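PDB 5VGU: microcompartments protein from Halothece sp. PCC 7418, which probably forms hexameric tiles of the beta-carboxysome shell as the CcmK4 component, with CcmK3 able to join it in mixed hexamers. Local coordinates for residues V30-G34 with I45-G49. Residues are numbered along the deposited sequence.
Sequences VTLVG and IIIRG
Both segments are antiparallel strands, their short axes 4.6 Å apart at closest approach, directions 143° apart. Thr-31 and Arg-48 form a hydrogen-bonded pair: Thr-31 N to Arg-48 O and Arg-48 N to Thr-31 O, each 2.9 Å. Leu-32 faces Ile-47 as a non-hydrogen-bonded pair, CA-CA 4.3 Å. A beta bulge shifts the register by one: Val-33 (phi/psi -102/-21) sends N to Ile-46 O (2.9 Å), while Ile-46 N reaches Gly-34 O (3.1 Å). In the BMC-domain hairpin 30-39/42-49 it lies in strand 30-39, outermost in this chain's sheet, where Leu-32 N bonds to Asn-85 of a neighbouring subunit. On the helix-covered face, Leu-32 (t, p) puts CD1 3.9 Å from Ile-45 CB, and Val-30 CG2 lies 4.1 Å from Ile-47 CD1. On the opposite face, Val-33 CG2 lies 3.7 Å from Ile-46 CG2 and its CG1 3.7 Å from Arg-48 CG. Arg-48, all m through chi3, carries its guanidinium to Glu-87 and the Ile-92 carbonyl. Water 1 links Thr-31 OG1 (2.7 Å) to Arg-48 O (3.2 Å).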
ATOM      1  N   VAL A  30      30.424   5.289  -6.302  1.00 19.73           N
ATOM      2  CA  VAL A  30      29.340   5.358  -5.336  1.00 20.34           C
ATOM      3  C   VAL A  30      28.814   3.955  -5.088  1.00 20.52           C
ATOM      4  O   VAL A  30      29.012   3.036  -5.890  1.00 19.63           O
ATOM      5  CB  VAL A  30      28.200   6.282  -5.809  1.00 19.51           C
ATOM      6  CG1 VAL A  30      28.725   7.684  -6.057  1.00 22.52           C
ATOM      7  CG2 VAL A  30      27.517   5.743  -7.077  1.00 22.18           C
ATOM      8  N   THR A  31      28.115   3.814  -3.964  1.00 19.44           N
ATOM      9  CA  THR A  31      27.475   2.572  -3.558  1.00 20.27           C
ATOM     10  C   THR A  31      25.965   2.784  -3.528  1.00 18.84           C
ATOM     11  O   THR A  31      25.472   3.715  -2.875  1.00 17.75           O
ATOM     12  CB  THR A  31      27.946   2.129  -2.167  1.00 22.37           C
ATOM     13  OG1 THR A  31      29.374   1.982  -2.135  1.00 23.88           O
ATOM     14  CG2 THR A  31      27.291   0.827  -1.775  1.00 22.76           C
ATOM     15  N   LEU A  32      25.241   1.914  -4.219  1.00 17.97           N
ATOM     16  CA  LEU A  32      23.797   1.841  -4.086  1.00 17.42           C
ATOM     17  C   LEU A  32      23.504   1.097  -2.794  1.00 18.47           C
ATOM     18  O   LEU A  32      23.930  -0.049  -2.638  1.00 18.97           O
ATOM     19  CB  LEU A  32      23.191   1.120  -5.290  1.00 16.42           C
ATOM     20  CG  LEU A  32      21.690   0.859  -5.244  1.00 17.46           C
ATOM     21  CD1 LEU A  32      20.896   2.150  -5.369  1.00 18.63           C
ATOM     22  CD2 LEU A  32      21.357  -0.148  -6.383  1.00 19.05           C
ATOM     23  N   VAL A  33      22.848   1.760  -1.842  1.00 17.54           N
ATOM     24  CA  VAL A  33      22.638   1.157  -0.529  1.00 17.08           C
ATOM     25  C   VAL A  33      21.226   0.605  -0.327  1.00 18.85           C
ATOM     26  O   VAL A  33      21.033  -0.270   0.535  1.00 18.76           O
ATOM     27  CB  VAL A  33      23.001   2.151   0.601  1.00 16.96           C
ATOM     28  CG1 VAL A  33      24.430   2.623   0.446  1.00 18.75           C
ATOM     29  CG2 VAL A  33      22.062   3.330   0.670  1.00 18.19           C
ATOM     30  N   GLY A  34      20.244   1.066  -1.090  1.00 19.31           N
ATOM     31  CA  GLY A  34      18.882   0.593  -0.882  1.00 19.89           C
ATOM     32  C   GLY A  34      17.913   1.237  -1.848  1.00 18.98           C
ATOM     33  O   GLY A  34      18.270   2.119  -2.642  1.00 17.00           O
ATOM     34  N   ILE A  45      15.692   5.273  -5.129  1.00 18.98           N
ATOM     35  CA  ILE A  45      16.977   4.635  -4.878  1.00 15.73           C
ATOM     36  C   ILE A  45      17.872   5.627  -4.144  1.00 16.48           C
ATOM     37  O   ILE A  45      17.720   6.842  -4.281  1.00 16.44           O
ATOM     38  CB  ILE A  45      17.663   4.119  -6.158  1.00 16.08           C
ATOM     39  CG1 ILE A  45      17.661   5.192  -7.269  1.00 19.87           C
ATOM     40  CG2 ILE A  45      16.993   2.813  -6.618  1.00 16.69           C
ATOM     41  CD1 ILE A  45      18.460   4.802  -8.487  1.00 18.73           C
ATOM     42  N   ILE A  46      18.820   5.085  -3.375  1.00 15.03           N
ATOM     43  CA  ILE A  46      19.702   5.862  -2.509  1.00 17.10           C
ATOM     44  C   ILE A  46      21.134   5.410  -2.764  1.00 16.15           C
ATOM     45  O   ILE A  46      21.453   4.218  -2.655  1.00 15.44           O
ATOM     46  CB  ILE A  46      19.351   5.702  -1.018  1.00 17.52           C
ATOM     47  CG1 ILE A  46      17.901   6.149  -0.752  1.00 17.26           C
ATOM     48  CG2 ILE A  46      20.303   6.509  -0.161  1.00 16.28           C
ATOM     49  CD1 ILE A  46      16.924   5.027  -0.815  1.00 29.23           C
ATOM     50  N   ILE A  47      22.010   6.365  -3.042  1.00 17.45           N
ATOM     51  CA  ILE A  47      23.424   6.076  -3.207  1.00 13.72           C
ATOM     52  C   ILE A  47      24.193   6.872  -2.160  1.00 15.33           C
ATOM     53  O   ILE A  47      23.729   7.903  -1.676  1.00 15.08           O
ATOM     54  CB  ILE A  47      23.972   6.398  -4.619  1.00 19.27           C
ATOM     55  CG1 ILE A  47      23.691   7.857  -4.992  1.00 19.24           C
ATOM     56  CG2 ILE A  47      23.386   5.468  -5.649  1.00 18.32           C
ATOM     57  CD1 ILE A  47      24.414   8.328  -6.245  1.00 19.34           C
ATOM     58  N   ARG A  48      25.382   6.372  -1.822  1.00 16.28           N
ATOM     59  CA  ARG A  48      26.314   7.055  -0.938  1.00 17.48           C
ATOM     60  C   ARG A  48      27.689   7.097  -1.577  1.00 18.64           C
ATOM     61  O   ARG A  48      28.086   6.183  -2.310  1.00 16.10           O
ATOM     62  CB  ARG A  48      26.435   6.361   0.412  1.00 17.90           C
ATOM     63  CG  ARG A  48      25.104   6.221   1.176  1.00 17.59           C
ATOM     64  CD  ARG A  48      24.518   7.579   1.619  1.00 17.13           C
ATOM     65  NE  ARG A  48      25.390   8.271   2.554  1.00 18.21           N
ATOM     66  CZ  ARG A  48      25.437   8.078   3.865  1.00 17.53           C
ATOM     67  NH1 ARG A  48      24.648   7.200   4.467  1.00 19.36           N
ATOM     68  NH2 ARG A  48      26.313   8.765   4.589  1.00 17.70           N
ATOM     69  N   GLY A  49      28.421   8.149  -1.242  1.00 18.18           N
ATOM     70  CA  GLY A  49      29.794   8.296  -1.675  1.00 18.66           C
ATOM     71  C   GLY A  49      30.278   9.709  -1.424  1.00 17.80           C
ATOM     72  O   GLY A  49      29.579  10.548  -0.832  1.00 19.11           O
TER
HETATM   73  O   HOH W   1      30.661   4.364  -1.689  1.00 23.36           O